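Local coordinates for sugar ABC transporter, periplasmic sugar-binding protein (Caulobacter crescentus, PDB 4IRX) that binds myo-inositol between its two lobes, probably delivering it to an ABC transporter for uptake from the periplasm, at residues 65-76 with 89-100; 113-124 with 148-159. All blocks are in the same frame, centred on the assembly; numbering follows the deposited sequence.

Contact 1 of 2, residues 65-76 with 89-100; sequences AKVVIVAPTDSK and GVAVISVDRNIA. With INS (1,2,3,4,5,6-hexahydroxy-cyclohexane), chain C.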
loop_
_atom_site.group_PDB
_atom_site.type_symbol
_atom_site.label_atom_id
_atom_site.label_comp_id
_atom_site.label_asym_id
_atom_site.label_seq_id
_atom_site.Cartn_x
_atom_site.Cartn_y
_atom_site.Cartn_z
ATOM N N ALA A 65 11.194 -13.851 19.866
ATOM C CA ALA A 65 11.504 -13.105 18.654
ATOM C C ALA A 65 12.464 -11.969 18.958
ATOM O O ALA A 65 12.291 -11.252 19.960
ATOM C CB ALA A 65 10.216 -12.545 18.033
ATOM N N LYS A 66 13.476 -11.798 18.109
ATOM C CA LYS A 66 14.437 -10.719 18.310
ATOM C C LYS A 66 14.349 -9.658 17.224
ATOM O O LYS A 66 14.837 -8.538 17.415
ATOM C CB LYS A 66 15.878 -11.247 18.460
ATOM C CG LYS A 66 16.063 -12.265 19.584
ATOM C CD LYS A 66 15.741 -11.648 20.933
ATOM C CE LYS A 66 16.826 -10.704 21.404
ATOM N NZ LYS A 66 16.499 -10.128 22.744
ATOM N N VAL A 67 13.742 -10.005 16.081
ATOM C CA VAL A 67 13.386 -9.012 15.063
ATOM C C VAL A 67 11.991 -9.286 14.567
ATOM O O VAL A 67 11.635 -10.445 14.302
ATOM C CB VAL A 67 14.339 -9.034 13.843
ATOM C CG1 VAL A 67 13.975 -7.895 12.902
ATOM C CG2 VAL A 67 15.782 -8.934 14.282
ATOM N N VAL A 68 11.188 -8.233 14.472
ATOM C CA VAL A 68 9.836 -8.337 13.937
ATOM C C VAL A 68 9.706 -7.343 12.803
ATOM O O VAL A 68 10.180 -6.203 12.911
ATOM C CB VAL A 68 8.759 -8.072 15.013
ATOM C CG1 VAL A 68 7.397 -8.188 14.396
ATOM C CG2 VAL A 68 8.877 -9.096 16.123
ATOM N N ILE A 69 9.130 -7.786 11.686
ATOM C CA ILE A 69 8.792 -6.903 10.573
ATOM C C ILE A 69 7.302 -6.714 10.621
ATOM O O ILE A 69 6.565 -7.679 10.691
ATOM C CB ILE A 69 9.194 -7.526 9.234
ATOM C CG1 ILE A 69 10.717 -7.756 9.195
ATOM C CG2 ILE A 69 8.742 -6.672 8.085
ATOM C CD1 ILE A 69 11.176 -8.622 8.002
ATOM N N VAL A 70 6.856 -5.469 10.641
ATOM C CA VAL A 70 5.430 -5.202 10.822
ATOM C C VAL A 70 4.872 -4.243 9.768
ATOM O O VAL A 70 5.467 -3.208 9.449
ATOM C CB VAL A 70 5.149 -4.687 12.263
ATOM C CG1 VAL A 70 6.013 -3.486 12.603
ATOM C CG2 VAL A 70 3.669 -4.372 12.472
ATOM N N ALA A 71 3.739 -4.630 9.196
ATOM C CA ALA A 71 2.926 -3.702 8.402
ATOM C C ALA A 71 1.743 -3.366 9.304
ATOM O O ALA A 71 0.784 -4.149 9.382
ATOM C CB ALA A 71 2.457 -4.344 7.098
ATOM N N PRO A 72 1.823 -2.232 10.029
ATOM C CA PRO A 72 0.809 -1.970 11.068
ATOM C C PRO A 72 -0.570 -1.705 10.476
ATOM O O PRO A 72 -0.651 -1.011 9.463
ATOM C CB PRO A 72 1.313 -0.698 11.754
ATOM C CG PRO A 72 2.195 -0.021 10.702
ATOM C CD PRO A 72 2.844 -1.167 9.955
ATOM N N THR A 73 -1.629 -2.193 11.121
ATOM C CA THR A 73 -3.002 -1.884 10.709
ATOM C C THR A 73 -3.274 -0.386 10.743
ATOM O O THR A 73 -4.012 0.138 9.907
ATOM C CB THR A 73 -4.041 -2.584 11.614
ATOM O OG1 THR A 73 -3.869 -2.111 12.957
ATOM C CG2 THR A 73 -3.879 -4.088 11.562
ATOM N N ASP A 74 -2.685 0.289 11.720
ATOM C CA ASP A 74 -2.796 1.725 11.904
ATOM C C ASP A 74 -1.431 2.237 12.387
ATOM O O ASP A 74 -0.886 1.752 13.386
ATOM C CB ASP A 74 -3.900 2.022 12.931
ATOM C CG ASP A 74 -4.167 3.492 13.091
ATOM O OD1 ASP A 74 -3.326 4.196 13.682
ATOM O OD2 ASP A 74 -5.242 3.956 12.642
ATOM N N SER A 75 -0.878 3.197 11.662
ATOM C CA SER A 75 0.488 3.658 11.875
ATOM C C SER A 75 0.716 4.278 13.250
ATOM O O SER A 75 1.784 4.093 13.848
ATOM C CB SER A 75 0.919 4.624 10.771
ATOM O OG SER A 75 1.091 3.940 9.524
ATOM N N LYS A 76 -0.283 4.988 13.771
ATOM C CA LYS A 76 -0.176 5.569 15.111
ATOM C C LYS A 76 -0.520 4.586 16.209
ATOM O O LYS A 76 0.109 4.615 17.277
ATOM C CB LYS A 76 -1.100 6.781 15.242
ATOM C CG LYS A 76 -0.797 7.927 14.316
ATOM C CD LYS A 76 0.562 8.519 14.606
ATOM C CE LYS A 76 0.754 9.824 13.846
ATOM N NZ LYS A 76 -0.349 10.767 14.163
ATOM N N GLY A 89 14.142 -5.277 24.015
ATOM C CA GLY A 89 15.255 -5.738 23.201
ATOM C C GLY A 89 14.853 -6.458 21.918
ATOM O O GLY A 89 15.637 -7.226 21.363
ATOM N N VAL A 90 13.627 -6.231 21.450
ATOM C CA VAL A 90 13.204 -6.768 20.152
ATOM C C VAL A 90 13.296 -5.655 19.133
ATOM O O VAL A 90 12.689 -4.583 19.317
ATOM C CB VAL A 90 11.771 -7.275 20.219
ATOM C CG1 VAL A 90 11.327 -7.850 18.849
ATOM C CG2 VAL A 90 11.635 -8.326 21.312
ATOM N N ALA A 91 14.069 -5.883 18.076
ATOM C CA ALA A 91 14.183 -4.879 17.013
ATOM C C ALA A 91 12.919 -4.912 16.150
ATOM O O ALA A 91 12.380 -5.977 15.837
ATOM C CB ALA A 91 15.410 -5.117 16.171
ATOM N N VAL A 92 12.446 -3.731 15.798
ATOM C CA VAL A 92 11.259 -3.572 14.974
ATOM C C VAL A 92 11.574 -2.780 13.710
ATOM O O VAL A 92 12.215 -1.713 13.752
ATOM C CB VAL A 92 10.140 -2.855 15.769
ATOM C CG1 VAL A 92 8.865 -2.646 14.907
ATOM C CG2 VAL A 92 9.800 -3.634 17.050
ATOM N N ILE A 93 11.116 -3.301 12.581
ATOM C CA ILE A 93 11.171 -2.570 11.327
ATOM C C ILE A 93 9.781 -2.632 10.672
ATOM O O ILE A 93 9.118 -3.673 10.694
ATOM C CB ILE A 93 12.303 -3.106 10.422
ATOM C CG1 ILE A 93 12.486 -2.250 9.161
ATOM C CG2 ILE A 93 12.070 -4.557 10.094
ATOM C CD1 ILE A 93 13.815 -2.519 8.469
ATOM N N SER A 94 9.329 -1.513 10.133
ATOM C CA SER A 94 8.037 -1.491 9.466
ATOM C C SER A 94 8.229 -1.670 7.961
ATOM O O SER A 94 9.281 -1.352 7.407
ATOM C CB SER A 94 7.253 -0.205 9.787
ATOM O OG SER A 94 7.935 0.954 9.324
ATOM N N VAL A 95 7.198 -2.217 7.331
ATOM C CA VAL A 95 7.190 -2.392 5.887
ATOM C C VAL A 95 5.854 -1.894 5.326
ATOM O O VAL A 95 4.801 -2.051 5.954
ATOM C CB VAL A 95 7.478 -3.854 5.465
ATOM C CG1 VAL A 95 6.314 -4.772 5.809
ATOM C CG2 VAL A 95 7.775 -3.935 3.937
ATOM N N ASP A 96 5.939 -1.251 4.157
ATOM C CA ASP A 96 4.809 -0.713 3.393
ATOM C C ASP A 96 4.211 0.563 3.957
ATOM O O ASP A 96 4.018 1.554 3.237
ATOM C CB ASP A 96 3.706 -1.736 3.153
ATOM C CG ASP A 96 2.577 -1.141 2.345
ATOM O OD1 ASP A 96 2.782 -0.926 1.124
ATOM O OD2 ASP A 96 1.525 -0.847 2.928
ATOM N N ARG A 97 3.879 0.525 5.241
ATOM C CA ARG A 97 3.446 1.730 5.966
ATOM C C ARG A 97 4.211 1.806 7.287
ATOM O O ARG A 97 4.695 0.784 7.810
ATOM C CB ARG A 97 1.922 1.799 6.194
ATOM C CG ARG A 97 1.338 0.806 7.214
ATOM C CD ARG A 97 1.282 -0.610 6.689
ATOM N NE ARG A 97 0.343 -0.710 5.569
ATOM C CZ ARG A 97 -0.988 -0.770 5.674
ATOM N NH1 ARG A 97 -1.594 -0.799 6.852
ATOM N NH2 ARG A 97 -1.732 -0.797 4.575
ATOM N N ASN A 98 4.353 3.020 7.796
ATOM C CA ASN A 98 5.239 3.231 8.930
ATOM C C ASN A 98 4.553 3.125 10.288
ATOM O O ASN A 98 3.355 2.915 10.384
ATOM C CB ASN A 98 6.036 4.538 8.772
ATOM C CG ASN A 98 5.174 5.788 8.863
ATOM O OD1 ASN A 98 4.234 5.860 9.661
ATOM N ND2 ASN A 98 5.515 6.797 8.049
ATOM N N ILE A 99 5.356 3.183 11.342
ATOM C CA ILE A 99 4.850 3.348 12.695
ATOM C C ILE A 99 5.356 4.694 13.161
ATOM O O ILE A 99 6.547 4.995 13.020
ATOM C CB ILE A 99 5.367 2.240 13.613
ATOM C CG1 ILE A 99 4.718 0.902 13.239
ATOM C CG2 ILE A 99 5.099 2.600 15.076
ATOM C CD1 ILE A 99 5.237 -0.271 14.000
ATOM N N ALA A 100 4.468 5.513 13.723
ATOM C CA ALA A 100 4.822 6.895 14.044
ATOM C C ALA A 100 4.191 7.388 15.340
ATOM O O ALA A 100 3.148 6.889 15.774
ATOM C CB ALA A 100 4.449 7.825 12.880
HETATM C C1 INS C . -0.361 -0.801 0.058
HETATM C C2 INS C . -1.110 -1.209 -1.167
HETATM C C3 INS C . -2.359 -1.940 -0.745
HETATM C C4 INS C . -3.230 -1.045 0.078
HETATM C C5 INS C . -2.529 -0.658 1.325
HETATM C C6 INS C . -1.211 0.012 1.014
HETATM O O1 INS C . 0.797 -0.087 -0.297
HETATM O O2 INS C . -1.411 -0.081 -1.931
HETATM O O3 INS C . -3.055 -2.424 -1.868
HETATM O O4 INS C . -4.445 -1.662 0.362
HETATM O O5 INS C . -3.357 0.171 2.077
HETATM O O6 INS C . -0.545 0.414 2.183
HETATM O O HOH W 1 18.245 -7.881 22.987
HETATM O O HOH W 2 -4.376 -0.733 7.413
HETATM O O HOH W 3 1.665 7.344 18.023
#
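Strands 67-70 and 91-95 pair in parallel within the sheet of one lobe of this periplasmic binding protein, and the loops that follow them stay joined up to the inositol site. Helix 79-87 connects the strands as a beta-alpha-beta crossover. The ladder runs from Lys66 O, which takes Ala91 N, to Val70 O, which takes Val95 N at 2.9 Å. The sheet is packed on both faces. On one, CG1 of Ile69 lies 3.6 Å from CG2 of Ile93, the two isoleucines running alongside each other, with helix 251-268 nearby. On the other, Val68 and Val92 meet helices 50-62 and 79-87. In the loops, Pro72 CG packs 3.7 Å from Ile99 CG1.

Beyond the strands the contact turns polar. Ser75 OG donates to Asn98 O at 2.6 Å, and it also accepts from the backbone N of Ser144. Ala100 N reaches Ser75 O. Bends at chi2 (-74°) and chi3 (-66°) carry the Arg97 chain along the Pro72 ring, running the other way. Arg97 NH1 donates to Pro72 O at 2.8 Å, with the oxygen close to the guanidinium plane. A water links NH1 to Thr73 O. Arg97 NE gives a nearly straight bond of 2.9 Å to the anti lone pair of Asp96 OD2, part of a salt bridge. Arg97 NH2 meets O6 of the inositol at 2.9 Å and pairs with Asp140. Asp96 takes hydroxyl O1 on OD1 and hydroxyl O6 on OD2, the latter at 2.5 Å. The guanidinium is thus fixed along its edge by backbone, carboxylate and ligand. The parallel pair, with apolar side chains on both faces, leads into a charged pair that holds O1 and O6, two neighbouring hydroxyls of the inositol.

Contact 2 of 2, residues 113-124 with 148-159; sequences NVAGGRAMADWV and ERVKGVHDGLAA. With INS (1,2,3,4,5,6-hexahydroxy-cyclohexane), chain C.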
loop_
_atom_site.group_PDB
_atom_site.type_symbol
_atom_site.label_atom_id
_atom_site.label_comp_id
_atom_site.label_asym_id
_atom_site.label_seq_id
_atom_site.Cartn_x
_atom_site.Cartn_y
_atom_site.Cartn_z
ATOM N N ASN A 113 5.347 7.420 -0.652
ATOM C CA ASN A 113 3.940 7.492 -1.009
ATOM C C ASN A 113 3.448 8.890 -1.325
ATOM O O ASN A 113 2.510 9.055 -2.120
ATOM C CB ASN A 113 3.097 6.815 0.070
ATOM C CG ASN A 113 3.086 5.297 -0.081
ATOM O OD1 ASN A 113 2.770 4.786 -1.156
ATOM N ND2 ASN A 113 3.486 4.577 0.968
ATOM N N VAL A 114 4.099 9.900 -0.738
ATOM C CA VAL A 114 3.846 11.274 -1.161
ATOM C C VAL A 114 4.209 11.449 -2.640
ATOM O O VAL A 114 3.425 11.994 -3.422
ATOM C CB VAL A 114 4.607 12.312 -0.308
ATOM C CG1 VAL A 114 4.341 13.716 -0.871
ATOM C CG2 VAL A 114 4.206 12.222 1.176
ATOM N N ALA A 115 5.381 10.957 -3.049
ATOM C CA ALA A 115 5.748 11.040 -4.454
ATOM C C ALA A 115 4.778 10.242 -5.310
ATOM O O ALA A 115 4.463 10.648 -6.417
ATOM C CB ALA A 115 7.165 10.552 -4.674
ATOM N N GLY A 116 4.314 9.093 -4.809
ATOM C CA GLY A 116 3.334 8.311 -5.568
ATOM C C GLY A 116 2.018 9.013 -5.811
ATOM O O GLY A 116 1.522 9.020 -6.940
ATOM N N GLY A 117 1.476 9.617 -4.753
ATOM C CA GLY A 117 0.256 10.386 -4.870
ATOM C C GLY A 117 0.449 11.584 -5.781
ATOM O O GLY A 117 -0.406 11.899 -6.627
ATOM N N ARG A 118 1.601 12.239 -5.644
ATOM C CA ARG A 118 1.903 13.405 -6.480
ATOM C C ARG A 118 2.008 13.021 -7.966
ATOM O O ARG A 118 1.571 13.782 -8.833
ATOM C CB ARG A 118 3.189 14.116 -5.984
ATOM C CG ARG A 118 3.606 15.321 -6.808
ATOM C CD ARG A 118 2.565 16.375 -6.678
ATOM N NE ARG A 118 2.808 17.581 -7.483
ATOM C CZ ARG A 118 3.142 18.769 -6.979
ATOM N NH1 ARG A 118 3.370 18.911 -5.669
ATOM N NH2 ARG A 118 3.262 19.823 -7.795
ATOM N N ALA A 119 2.560 11.849 -8.267
ATOM C CA ALA A 119 2.604 11.357 -9.658
ATOM C C ALA A 119 1.215 11.215 -10.269
ATOM O O ALA A 119 0.995 11.554 -11.434
ATOM C CB ALA A 119 3.324 10.016 -9.728
HETATM N N MSE A 120 0.287 10.678 -9.490
HETATM C CA MSE A 120 -1.113 10.563 -9.954
HETATM C C MSE A 120 -1.704 11.927 -10.268
HETATM O O MSE A 120 -2.310 12.121 -11.311
HETATM C CB MSE A 120 -1.972 9.923 -8.857
HETATM C CG MSE A 120 -1.516 8.534 -8.423
HETATM SE SE MSE A 120 -2.631 7.842 -6.974
HETATM C CE MSE A 120 -3.988 6.910 -8.039
ATOM N N ALA A 121 -1.559 12.874 -9.345
ATOM C CA ALA A 121 -2.115 14.210 -9.550
ATOM C C ALA A 121 -1.418 14.937 -10.706
ATOM O O ALA A 121 -2.069 15.665 -11.455
ATOM C CB ALA A 121 -2.010 15.055 -8.239
ATOM N N ASP A 122 -0.106 14.752 -10.834
ATOM C CA ASP A 122 0.655 15.402 -11.907
ATOM C C ASP A 122 0.172 14.878 -13.248
ATOM O O ASP A 122 0.075 15.640 -14.214
ATOM C CB ASP A 122 2.179 15.220 -11.751
ATOM C CG ASP A 122 2.781 16.101 -10.664
ATOM O OD1 ASP A 122 2.114 17.028 -10.163
ATOM O OD2 ASP A 122 3.947 15.825 -10.291
ATOM N N TRP A 123 -0.156 13.594 -13.305
ATOM C CA TRP A 123 -0.766 13.034 -14.501
ATOM C C TRP A 123 -2.075 13.736 -14.855
ATOM O O TRP A 123 -2.342 14.038 -16.038
ATOM C CB TRP A 123 -0.970 11.501 -14.390
ATOM C CG TRP A 123 -1.628 10.926 -15.616
ATOM C CD1 TRP A 123 -1.027 10.408 -16.722
ATOM C CD2 TRP A 123 -3.036 10.865 -15.853
ATOM N NE1 TRP A 123 -1.985 10.019 -17.641
ATOM C CE2 TRP A 123 -3.227 10.285 -17.126
ATOM C CE3 TRP A 123 -4.155 11.240 -15.111
ATOM C CZ2 TRP A 123 -4.506 10.075 -17.673
ATOM C CZ3 TRP A 123 -5.428 11.025 -15.653
ATOM C CH2 TRP A 123 -5.583 10.448 -16.916
ATOM N N VAL A 124 -2.913 13.978 -13.851
ATOM C CA VAL A 124 -4.177 14.673 -14.085
ATOM C C VAL A 124 -3.908 16.079 -14.645
ATOM O O VAL A 124 -4.524 16.494 -15.624
ATOM C CB VAL A 124 -5.034 14.782 -12.795
ATOM C CG1 VAL A 124 -6.282 15.610 -13.071
ATOM C CG2 VAL A 124 -5.378 13.373 -12.279
ATOM N N GLU A 148 -0.144 9.634 3.294
ATOM C CA GLU A 148 0.869 10.227 2.424
ATOM C C GLU A 148 0.471 10.257 0.942
ATOM O O GLU A 148 0.744 11.231 0.230
ATOM C CB GLU A 148 2.194 9.488 2.601
ATOM C CG GLU A 148 2.818 9.749 3.960
ATOM C CD GLU A 148 3.975 8.827 4.244
ATOM O OE1 GLU A 148 4.337 8.045 3.343
ATOM O OE2 GLU A 148 4.503 8.875 5.373
ATOM N N ARG A 149 -0.185 9.205 0.466
ATOM C CA ARG A 149 -0.695 9.212 -0.903
ATOM C C ARG A 149 -1.682 10.331 -1.112
ATOM O O ARG A 149 -1.624 11.016 -2.134
ATOM C CB ARG A 149 -1.386 7.897 -1.273
ATOM C CG ARG A 149 -0.505 6.963 -2.022
ATOM C CD ARG A 149 -1.110 5.573 -2.164
ATOM N NE ARG A 149 -0.072 4.627 -1.796
ATOM C CZ ARG A 149 -0.251 3.329 -1.604
ATOM N NH1 ARG A 149 -1.465 2.804 -1.773
ATOM N NH2 ARG A 149 0.765 2.573 -1.220
ATOM N N VAL A 150 -2.610 10.491 -0.175
ATOM C CA VAL A 150 -3.596 11.547 -0.222
ATOM C C VAL A 150 -2.901 12.917 -0.248
ATOM O O VAL A 150 -3.266 13.800 -1.004
ATOM C CB VAL A 150 -4.553 11.417 0.992
ATOM C CG1 VAL A 150 -5.228 12.689 1.267
ATOM C CG2 VAL A 150 -5.576 10.331 0.725
ATOM N N LYS A 151 -1.876 13.068 0.607
ATOM C CA LYS A 151 -1.152 14.359 0.660
ATOM C C LYS A 151 -0.527 14.683 -0.703
ATOM O O LYS A 151 -0.603 15.796 -1.175
ATOM C CB LYS A 151 -0.082 14.403 1.771
ATOM C CG LYS A 151 0.845 15.610 1.598
ATOM C CD LYS A 151 1.757 15.904 2.748
ATOM C CE LYS A 151 2.364 17.288 2.539
ATOM N NZ LYS A 151 3.324 17.332 1.390
ATOM N N GLY A 152 0.077 13.690 -1.356
ATOM C CA GLY A 152 0.703 13.901 -2.651
ATOM C C GLY A 152 -0.322 14.288 -3.725
ATOM O O GLY A 152 -0.079 15.167 -4.559
ATOM N N VAL A 153 -1.483 13.628 -3.705
ATOM C CA VAL A 153 -2.602 13.965 -4.602
ATOM C C VAL A 153 -3.080 15.408 -4.384
ATOM O O VAL A 153 -3.206 16.186 -5.325
ATOM C CB VAL A 153 -3.778 12.995 -4.416
ATOM C CG1 VAL A 153 -5.031 13.505 -5.112
ATOM C CG2 VAL A 153 -3.411 11.604 -4.923
ATOM N N HIS A 154 -3.273 15.766 -3.117
ATOM C CA HIS A 154 -3.645 17.114 -2.746
ATOM C C HIS A 154 -2.614 18.121 -3.221
ATOM O O HIS A 154 -2.969 19.175 -3.750
ATOM C CB HIS A 154 -3.776 17.211 -1.230
ATOM C CG HIS A 154 -4.948 16.469 -0.673
ATOM N ND1 HIS A 154 -5.113 16.268 0.673
ATOM C CD2 HIS A 154 -6.009 15.890 -1.287
ATOM C CE1 HIS A 154 -6.248 15.613 0.877
ATOM N NE2 HIS A 154 -6.798 15.355 -0.296
ATOM N N ASP A 155 -1.333 17.817 -2.996
ATOM C CA ASP A 155 -0.247 18.722 -3.407
ATOM C C ASP A 155 -0.327 19.026 -4.912
ATOM O O ASP A 155 -0.269 20.188 -5.323
ATOM C CB ASP A 155 1.140 18.119 -3.146
ATOM C CG ASP A 155 1.512 18.024 -1.666
ATOM O OD1 ASP A 155 0.875 18.667 -0.815
ATOM O OD2 ASP A 155 2.466 17.250 -1.367
ATOM N N GLY A 156 -0.485 17.983 -5.729
ATOM C CA GLY A 156 -0.455 18.171 -7.162
ATOM C C GLY A 156 -1.692 18.885 -7.676
ATOM O O GLY A 156 -1.589 19.737 -8.560
ATOM N N LEU A 157 -2.856 18.560 -7.119
ATOM C CA LEU A 157 -4.063 19.249 -7.542
ATOM C C LEU A 157 -4.137 20.703 -7.033
ATOM O O LEU A 157 -4.628 21.570 -7.752
ATOM C CB LEU A 157 -5.327 18.452 -7.157
ATOM C CG LEU A 157 -5.350 17.039 -7.775
ATOM C CD1 LEU A 157 -6.642 16.322 -7.384
ATOM C CD2 LEU A 157 -5.175 17.093 -9.299
ATOM N N ALA A 158 -3.629 20.974 -5.828
ATOM C CA ALA A 158 -3.559 22.340 -5.320
ATOM C C ALA A 158 -2.637 23.145 -6.222
ATOM O O ALA A 158 -2.910 24.307 -6.528
ATOM C CB ALA A 158 -3.048 22.365 -3.908
ATOM N N ALA A 159 -1.549 22.512 -6.661
ATOM C CA ALA A 159 -0.613 23.193 -7.556
ATOM C C ALA A 159 -1.241 23.527 -8.887
ATOM O O ALA A 159 -0.923 24.546 -9.505
ATOM C CB ALA A 159 0.605 22.325 -7.785
HETATM C C1 INS C . -0.361 -0.801 0.058
HETATM C C2 INS C . -1.110 -1.209 -1.167
HETATM C C3 INS C . -2.359 -1.940 -0.745
HETATM C C4 INS C . -3.230 -1.045 0.078
HETATM C C5 INS C . -2.529 -0.658 1.325
HETATM C C6 INS C . -1.211 0.012 1.014
HETATM O O1 INS C . 0.797 -0.087 -0.297
HETATM O O2 INS C . -1.411 -0.081 -1.931
HETATM O O3 INS C . -3.055 -2.424 -1.868
HETATM O O4 INS C . -4.445 -1.662 0.362
HETATM O O5 INS C . -3.357 0.171 2.077
HETATM O O6 INS C . -0.545 0.414 2.183
HETATM O O HOH W 4 3.948 5.490 3.908
HETATM O O HOH W 5 6.467 9.580 1.312
HETATM O O HOH W 6 4.163 16.917 -3.605
HETATM O O HOH W 7 0.714 19.438 -10.222
#
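Arg149 grips Asn113 side-on, with NE at 2.9 Å and NH2 at 3.0 Å from the single oxygen OD1. Both nitrogens come from the same face of the amide, whose plane is turned 60° from the guanidinium. Arg149 also holds the inositol, NH2 to O1 at 2.8 Å and NH1 to O2 at 2.9 Å, and Phe228 makes a cation-pi contact with it. An alanine at Arg149 would remove both inositol bonds and is likely to leave Asn113 OD1 without these two donors and its amide freer to turn. A water joins Asn113 ND2 to Glu148 OE1.

Farther along, segments 113-124 and 148-159, parts of helices 113-127 and 144-160, cross at -39°, their axes 6.3 Å apart at closest. Gly117, Gly152 and Gly156 permit this; a CB on any of them would clash across the interface. Val114, Arg118 and Ala121 are knobs in holes of the other helix. Arg118 lays one guanidinium face over Gly156 CA, while its NE bonds Asp122 OD1 at 2.8 Å. Ala121 CB sits 3.3 Å from Val153 O. Glycine-lined packing brings the helices together, and at their ligand end the amide of Asn113 probably helps position the arginine that donates to two hydroxyls.

Contact 1 belongs to the sheet of one lobe and contact 2 to a helix pair of the other, their centres about 26 Å apart. They share no helix or strand, yet both reach the same inositol, as fits a two-lobed binding protein. They also pack together, Asn98 on Glu148 and Asp96 on Asn113. Contact 1 is mostly buried and rests on backbone hydrogen bonds and branched aliphatic side chains. Contact 2 is only partly buried. It has glycines at its centre, and along its outer side waters and salt bridges made within each helix. Each puts charge at its ligand end: an acid and an arginine from 89-100, one arginine from 148-159. O1 of the inositol meets both.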